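Local coordinates for tail spike protein (Acinetobacter phage vB_AbaP_AS12, PDB 6EU4) that probably recognises and degrades capsular polysaccharide on the surface of Acinetobacter baumannii as the trimeric tailspike of the phage, at residues W243-F257 with F273-D287. Numbering follows the deposited sequence.
Sequences WERVQASASSRSFIF and FIGCWATDAGLYGWD
Residues 243-257 and 273-287 run parallel; the axes of the short strand segments 247-250 and 277-279 approach to 4.8 Å at 8°. Gln247 pairs with Trp277 and Phe255 with Trp286; between Ser249 and Arg253 the register slips by one residue, where the loop of 280-283 rounds the corner. At the other corner, Arg245 NE donates to Gly275 O (2.9 Å) and Val246 N to Cys276 SG (3.6 Å).

Aromatic rings stack inside the coil. The Phe255 ring makes an offset stack on the six-membered ring of Trp286, planes at 10° and centroids 4.0 Å apart, while Ala248 CB covers its opposite face. Phe273 stacks offset on the five-membered ring of Trp243 and turns its edge to the face of Phe257, at 77°. Ser254, with OG anti to its carbonyl carbon, also points inward: OG donates to Ala248 O, which takes Thr279 N from the opposite face of its carbonyl plane.

The outer face also carries polar groups beside Trp277 and Tyr284. Thr279 OG1 donates to Asp280 OD2. Arg253 NH1 bridges to Asp287 OD2 (2.8 Å), approaching from above the carboxylate plane, and NH2 of the same guanidinium pairs with Glu231. Glu244 links two subunits, OE1 bridging to Lys222 of its own chain and OE2 meeting Lys222 and Thr242 of the second subunit.

Parallel pairing around successive corners with aromatic stacks inside identifies two neighbouring coils of a right-handed parallel beta-helix, the fold of many trimeric phage tailspikes.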
loop_
_atom_site.group_PDB
_atom_site.type_symbol
_atom_site.label_atom_id
_atom_site.label_comp_id
_atom_site.label_asym_id
_atom_site.label_seq_id
_atom_site.Cartn_x
_atom_site.Cartn_y
_atom_site.Cartn_z
ATOM N N TRP A 243 -13.962 -5.426 6.413
ATOM C CA TRP A 243 -15.052 -4.462 6.391
ATOM C C TRP A 243 -14.978 -3.763 5.044
ATOM O O TRP A 243 -13.974 -3.109 4.750
ATOM C CB TRP A 243 -14.918 -3.432 7.523
ATOM C CG TRP A 243 -14.713 -4.028 8.913
ATOM C CD1 TRP A 243 -13.544 -4.525 9.419
ATOM C CD2 TRP A 243 -15.693 -4.180 9.953
ATOM N NE1 TRP A 243 -13.737 -4.985 10.700
ATOM C CE2 TRP A 243 -15.044 -4.791 11.052
ATOM C CE3 TRP A 243 -17.046 -3.866 10.064
ATOM C CZ2 TRP A 243 -15.709 -5.095 12.234
ATOM C CZ3 TRP A 243 -17.701 -4.161 11.249
ATOM C CH2 TRP A 243 -17.029 -4.767 12.315
ATOM N N GLU A 244 -16.002 -3.941 4.205
ATOM C CA GLU A 244 -16.025 -3.362 2.864
ATOM C C GLU A 244 -17.295 -2.547 2.719
ATOM O O GLU A 244 -18.391 -3.069 2.949
ATOM C CB GLU A 244 -15.977 -4.447 1.780
ATOM C CG GLU A 244 -15.946 -3.858 0.363
ATOM C CD GLU A 244 -15.885 -4.899 -0.759
ATOM O OE1 GLU A 244 -15.959 -6.116 -0.491
ATOM O OE2 GLU A 244 -15.735 -4.487 -1.931
ATOM N N ARG A 245 -17.151 -1.271 2.367
ATOM C CA ARG A 245 -18.294 -0.378 2.174
ATOM C C ARG A 245 -19.193 -0.333 3.405
ATOM O O ARG A 245 -20.430 -0.339 3.306
ATOM C CB ARG A 245 -19.079 -0.777 0.922
ATOM C CG ARG A 245 -18.356 -0.312 -0.354
ATOM C CD ARG A 245 -18.829 1.039 -0.836
ATOM N NE ARG A 245 -18.716 2.046 0.204
ATOM C CZ ARG A 245 -19.723 2.541 0.903
ATOM N NH1 ARG A 245 -19.468 3.428 1.862
ATOM N NH2 ARG A 245 -20.973 2.174 0.651
ATOM N N VAL A 246 -18.559 -0.222 4.571
ATOM C CA VAL A 246 -19.259 -0.021 5.832
ATOM C C VAL A 246 -19.194 1.459 6.162
ATOM O O VAL A 246 -18.112 2.070 6.153
ATOM C CB VAL A 246 -18.653 -0.885 6.951
ATOM C CG1 VAL A 246 -19.302 -0.573 8.289
ATOM C CG2 VAL A 246 -18.834 -2.347 6.608
ATOM N N GLN A 247 -20.351 2.037 6.455
ATOM C CA GLN A 247 -20.455 3.444 6.788
ATOM C C GLN A 247 -20.969 3.538 8.213
ATOM O O GLN A 247 -21.976 2.901 8.551
ATOM C CB GLN A 247 -21.408 4.179 5.848
ATOM C CG GLN A 247 -21.684 5.612 6.278
ATOM C CD GLN A 247 -22.589 6.381 5.323
ATOM O OE1 GLN A 247 -22.977 5.892 4.265
ATOM N NE2 GLN A 247 -22.947 7.600 5.720
ATOM N N ALA A 248 -20.283 4.313 9.036
ATOM C CA ALA A 248 -20.717 4.561 10.403
ATOM C C ALA A 248 -20.937 6.061 10.569
ATOM O O ALA A 248 -19.980 6.843 10.657
ATOM C CB ALA A 248 -19.705 4.022 11.409
ATOM N N SER A 249 -22.209 6.444 10.595
ATOM C CA SER A 249 -22.614 7.822 10.819
ATOM C C SER A 249 -23.087 7.930 12.264
ATOM O O SER A 249 -24.038 7.257 12.661
ATOM C CB SER A 249 -23.704 8.233 9.831
ATOM O OG SER A 249 -23.260 8.064 8.486
ATOM N N ALA A 250 -22.397 8.748 13.050
ATOM C CA ALA A 250 -22.630 8.812 14.484
ATOM C C ALA A 250 -22.445 10.237 14.972
ATOM O O ALA A 250 -21.674 11.000 14.394
ATOM C CB ALA A 250 -21.656 7.912 15.238
ATOM N N SER A 251 -23.135 10.590 16.059
ATOM C CA SER A 251 -22.969 11.931 16.606
ATOM C C SER A 251 -21.715 12.078 17.459
ATOM O O SER A 251 -21.205 13.189 17.572
ATOM C CB SER A 251 -24.200 12.344 17.423
ATOM O OG SER A 251 -24.311 11.545 18.594
ATOM N N SER A 252 -21.180 11.001 18.044
ATOM C CA SER A 252 -19.995 11.102 18.896
ATOM C C SER A 252 -18.777 10.391 18.307
ATOM O O SER A 252 -17.763 11.042 18.015
ATOM C CB SER A 252 -20.320 10.566 20.297
ATOM O OG SER A 252 -19.186 10.669 21.146
ATOM N N ARG A 253 -18.829 9.068 18.130
ATOM C CA ARG A 253 -17.698 8.318 17.568
ATOM C C ARG A 253 -18.214 7.335 16.524
ATOM O O ARG A 253 -19.125 6.555 16.805
ATOM C CB ARG A 253 -16.910 7.570 18.654
ATOM C CG ARG A 253 -16.253 8.477 19.691
ATOM C CD ARG A 253 -15.422 7.686 20.697
ATOM N NE ARG A 253 -16.272 7.023 21.672
ATOM C CZ ARG A 253 -15.881 6.028 22.465
ATOM N NH1 ARG A 253 -14.640 5.569 22.418
ATOM N NH2 ARG A 253 -16.742 5.482 23.324
ATOM N N SER A 254 -17.646 7.386 15.315
ATOM C CA SER A 254 -18.118 6.526 14.231
ATOM C C SER A 254 -17.653 5.086 14.420
ATOM O O SER A 254 -18.475 4.174 14.520
ATOM C CB SER A 254 -17.671 7.072 12.879
ATOM O OG SER A 254 -18.286 8.329 12.632
ATOM N N PHE A 255 -16.338 4.869 14.486
ATOM C CA PHE A 255 -15.748 3.537 14.617
ATOM C C PHE A 255 -14.920 3.490 15.903
ATOM O O PHE A 255 -14.058 4.352 16.116
ATOM C CB PHE A 255 -14.823 3.226 13.436
ATOM C CG PHE A 255 -15.514 3.068 12.105
ATOM C CD1 PHE A 255 -16.003 1.840 11.705
ATOM C CD2 PHE A 255 -15.607 4.138 11.228
ATOM C CE1 PHE A 255 -16.600 1.688 10.449
ATOM C CE2 PHE A 255 -16.211 3.992 9.988
ATOM C CZ PHE A 255 -16.703 2.774 9.594
ATOM N N ILE A 256 -15.180 2.504 16.754
ATOM C CA ILE A 256 -14.459 2.313 18.011
ATOM C C ILE A 256 -13.967 0.874 18.045
ATOM O O ILE A 256 -14.783 -0.057 18.018
ATOM C CB ILE A 256 -15.347 2.573 19.247
ATOM C CG1 ILE A 256 -15.978 3.969 19.211
ATOM C CG2 ILE A 256 -14.559 2.330 20.526
ATOM C CD1 ILE A 256 -17.213 4.021 20.108
ATOM N N PHE A 257 -12.640 0.693 18.101
ATOM C CA PHE A 257 -12.028 -0.623 18.234
ATOM C C PHE A 257 -11.074 -0.597 19.424
ATOM O O PHE A 257 -10.405 0.408 19.686
ATOM C CB PHE A 257 -11.301 -1.029 16.951
ATOM C CG PHE A 257 -12.226 -1.429 15.835
ATOM C CD1 PHE A 257 -12.770 -0.477 15.000
ATOM C CD2 PHE A 257 -12.538 -2.766 15.625
ATOM C CE1 PHE A 257 -13.645 -0.835 13.979
ATOM C CE2 PHE A 257 -13.390 -3.141 14.598
ATOM C CZ PHE A 257 -13.953 -2.169 13.775
ATOM N N PHE A 273 -10.206 -2.419 6.188
ATOM C CA PHE A 273 -11.316 -1.537 5.838
ATOM C C PHE A 273 -11.101 -1.053 4.418
ATOM O O PHE A 273 -10.086 -0.409 4.137
ATOM C CB PHE A 273 -11.402 -0.338 6.783
ATOM C CG PHE A 273 -11.547 -0.723 8.230
ATOM C CD1 PHE A 273 -10.430 -0.958 9.009
ATOM C CD2 PHE A 273 -12.798 -0.843 8.816
ATOM C CE1 PHE A 273 -10.562 -1.326 10.343
ATOM C CE2 PHE A 273 -12.921 -1.224 10.151
ATOM C CZ PHE A 273 -11.811 -1.449 10.901
ATOM N N ILE A 274 -12.042 -1.371 3.533
ATOM C CA ILE A 274 -11.975 -1.007 2.124
ATOM C C ILE A 274 -13.214 -0.192 1.803
ATOM O O ILE A 274 -14.339 -0.699 1.919
ATOM C CB ILE A 274 -11.893 -2.254 1.227
ATOM C CG1 ILE A 274 -10.603 -3.020 1.572
ATOM C CG2 ILE A 274 -11.891 -1.856 -0.245
ATOM C CD1 ILE A 274 -10.437 -4.327 0.831
ATOM N N GLY A 275 -13.015 1.057 1.388
ATOM C CA GLY A 275 -14.166 1.883 1.016
ATOM C C GLY A 275 -15.155 2.095 2.141
ATOM O O GLY A 275 -16.366 2.195 1.892
ATOM N N CYS A 276 -14.667 2.196 3.370
ATOM C CA CYS A 276 -15.511 2.498 4.510
ATOM C C CYS A 276 -15.551 4.002 4.729
ATOM O O CYS A 276 -14.715 4.756 4.222
ATOM C CB CYS A 276 -15.022 1.785 5.770
ATOM S SG CYS A 276 -15.118 -0.050 5.597
ATOM N N TRP A 277 -16.550 4.438 5.485
ATOM C CA TRP A 277 -16.861 5.861 5.574
ATOM C C TRP A 277 -17.302 6.200 6.986
ATOM O O TRP A 277 -18.315 5.675 7.448
ATOM C CB TRP A 277 -17.958 6.209 4.573
ATOM C CG TRP A 277 -18.125 7.680 4.258
ATOM C CD1 TRP A 277 -17.235 8.683 4.473
ATOM C CD2 TRP A 277 -19.259 8.273 3.634
ATOM N NE1 TRP A 277 -17.747 9.880 3.991
ATOM C CE2 TRP A 277 -18.993 9.650 3.490
ATOM C CE3 TRP A 277 -20.475 7.776 3.178
ATOM C CZ2 TRP A 277 -19.909 10.529 2.928
ATOM C CZ3 TRP A 277 -21.387 8.652 2.618
ATOM C CH2 TRP A 277 -21.097 10.016 2.503
ATOM N N ALA A 278 -16.563 7.091 7.647
ATOM C CA ALA A 278 -16.960 7.648 8.939
ATOM C C ALA A 278 -17.570 9.022 8.690
ATOM O O ALA A 278 -16.958 9.845 8.010
ATOM C CB ALA A 278 -15.759 7.775 9.878
ATOM N N THR A 279 -18.782 9.264 9.180
ATOM C CA THR A 279 -19.364 10.591 9.029
ATOM C C THR A 279 -19.961 11.084 10.337
ATOM O O THR A 279 -20.400 10.305 11.189
ATOM C CB THR A 279 -20.464 10.661 7.913
ATOM O OG1 THR A 279 -21.630 9.956 8.319
ATOM C CG2 THR A 279 -19.980 10.053 6.568
ATOM N N ASP A 280 -19.982 12.408 10.467
ATOM C CA ASP A 280 -20.779 13.180 11.400
ATOM C C ASP A 280 -20.233 13.180 12.826
ATOM O O ASP A 280 -20.703 13.976 13.648
ATOM C CB ASP A 280 -22.249 12.718 11.408
ATOM C CG ASP A 280 -22.869 12.794 10.005
ATOM O OD1 ASP A 280 -22.852 13.893 9.439
ATOM O OD2 ASP A 280 -23.291 11.769 9.445
ATOM N N ALA A 281 -19.258 12.345 13.148
ATOM C CA ALA A 281 -18.786 12.209 14.521
ATOM C C ALA A 281 -18.286 13.527 15.110
ATOM O O ALA A 281 -17.478 14.241 14.503
ATOM C CB ALA A 281 -17.668 11.170 14.557
ATOM N N GLY A 282 -18.722 13.811 16.337
ATOM C CA GLY A 282 -18.357 15.043 17.002
ATOM C C GLY A 282 -17.199 14.941 17.981
ATOM O O GLY A 282 -16.727 15.979 18.460
ATOM N N LEU A 283 -16.724 13.720 18.271
ATOM C CA LEU A 283 -15.624 13.491 19.208
ATOM C C LEU A 283 -14.410 12.868 18.533
ATOM O O LEU A 283 -13.332 13.475 18.552
ATOM C CB LEU A 283 -16.119 12.624 20.376
ATOM C CG LEU A 283 -15.074 12.220 21.426
ATOM C CD1 LEU A 283 -14.515 13.439 22.098
ATOM C CD2 LEU A 283 -15.656 11.260 22.485
ATOM N N TYR A 284 -14.541 11.665 17.956
ATOM C CA TYR A 284 -13.527 11.051 17.113
ATOM C C TYR A 284 -14.198 10.397 15.918
ATOM O O TYR A 284 -15.237 9.758 16.062
ATOM C CB TYR A 284 -12.728 9.956 17.837
ATOM C CG TYR A 284 -11.984 10.417 19.042
ATOM C CD1 TYR A 284 -10.884 11.260 18.916
ATOM C CD2 TYR A 284 -12.345 9.982 20.313
ATOM C CE1 TYR A 284 -10.190 11.678 20.016
ATOM C CE2 TYR A 284 -11.655 10.412 21.428
ATOM C CZ TYR A 284 -10.580 11.262 21.263
ATOM O OH TYR A 284 -9.866 11.675 22.363
ATOM N N GLY A 285 -13.563 10.484 14.756
ATOM C CA GLY A 285 -13.998 9.683 13.629
ATOM C C GLY A 285 -13.710 8.210 13.867
ATOM O O GLY A 285 -14.608 7.362 13.857
ATOM N N TRP A 286 -12.439 7.913 14.097
ATOM C CA TRP A 286 -11.961 6.577 14.408
ATOM C C TRP A 286 -11.247 6.627 15.742
ATOM O O TRP A 286 -10.352 7.457 15.938
ATOM C CB TRP A 286 -10.986 6.093 13.342
ATOM C CG TRP A 286 -11.528 5.974 11.984
ATOM C CD1 TRP A 286 -11.789 6.984 11.103
ATOM C CD2 TRP A 286 -11.857 4.752 11.306
ATOM N NE1 TRP A 286 -12.262 6.466 9.920
ATOM C CE2 TRP A 286 -12.312 5.098 10.023
ATOM C CE3 TRP A 286 -11.808 3.402 11.669
ATOM C CZ2 TRP A 286 -12.733 4.147 9.093
ATOM C CZ3 TRP A 286 -12.220 2.452 10.743
ATOM C CH2 TRP A 286 -12.674 2.837 9.467
ATOM N N ASP A 287 -11.665 5.777 16.666
ATOM C CA ASP A 287 -11.063 5.667 17.988
ATOM C C ASP A 287 -10.496 4.250 18.055
ATOM O O ASP A 287 -11.244 3.297 18.279
ATOM C CB ASP A 287 -12.103 5.941 19.081
ATOM C CG ASP A 287 -11.518 5.923 20.482
ATOM O OD1 ASP A 287 -10.390 5.396 20.667
ATOM O OD2 ASP A 287 -12.196 6.433 21.413
HETATM O O HOH W 1 -10.873 2.657 21.565
#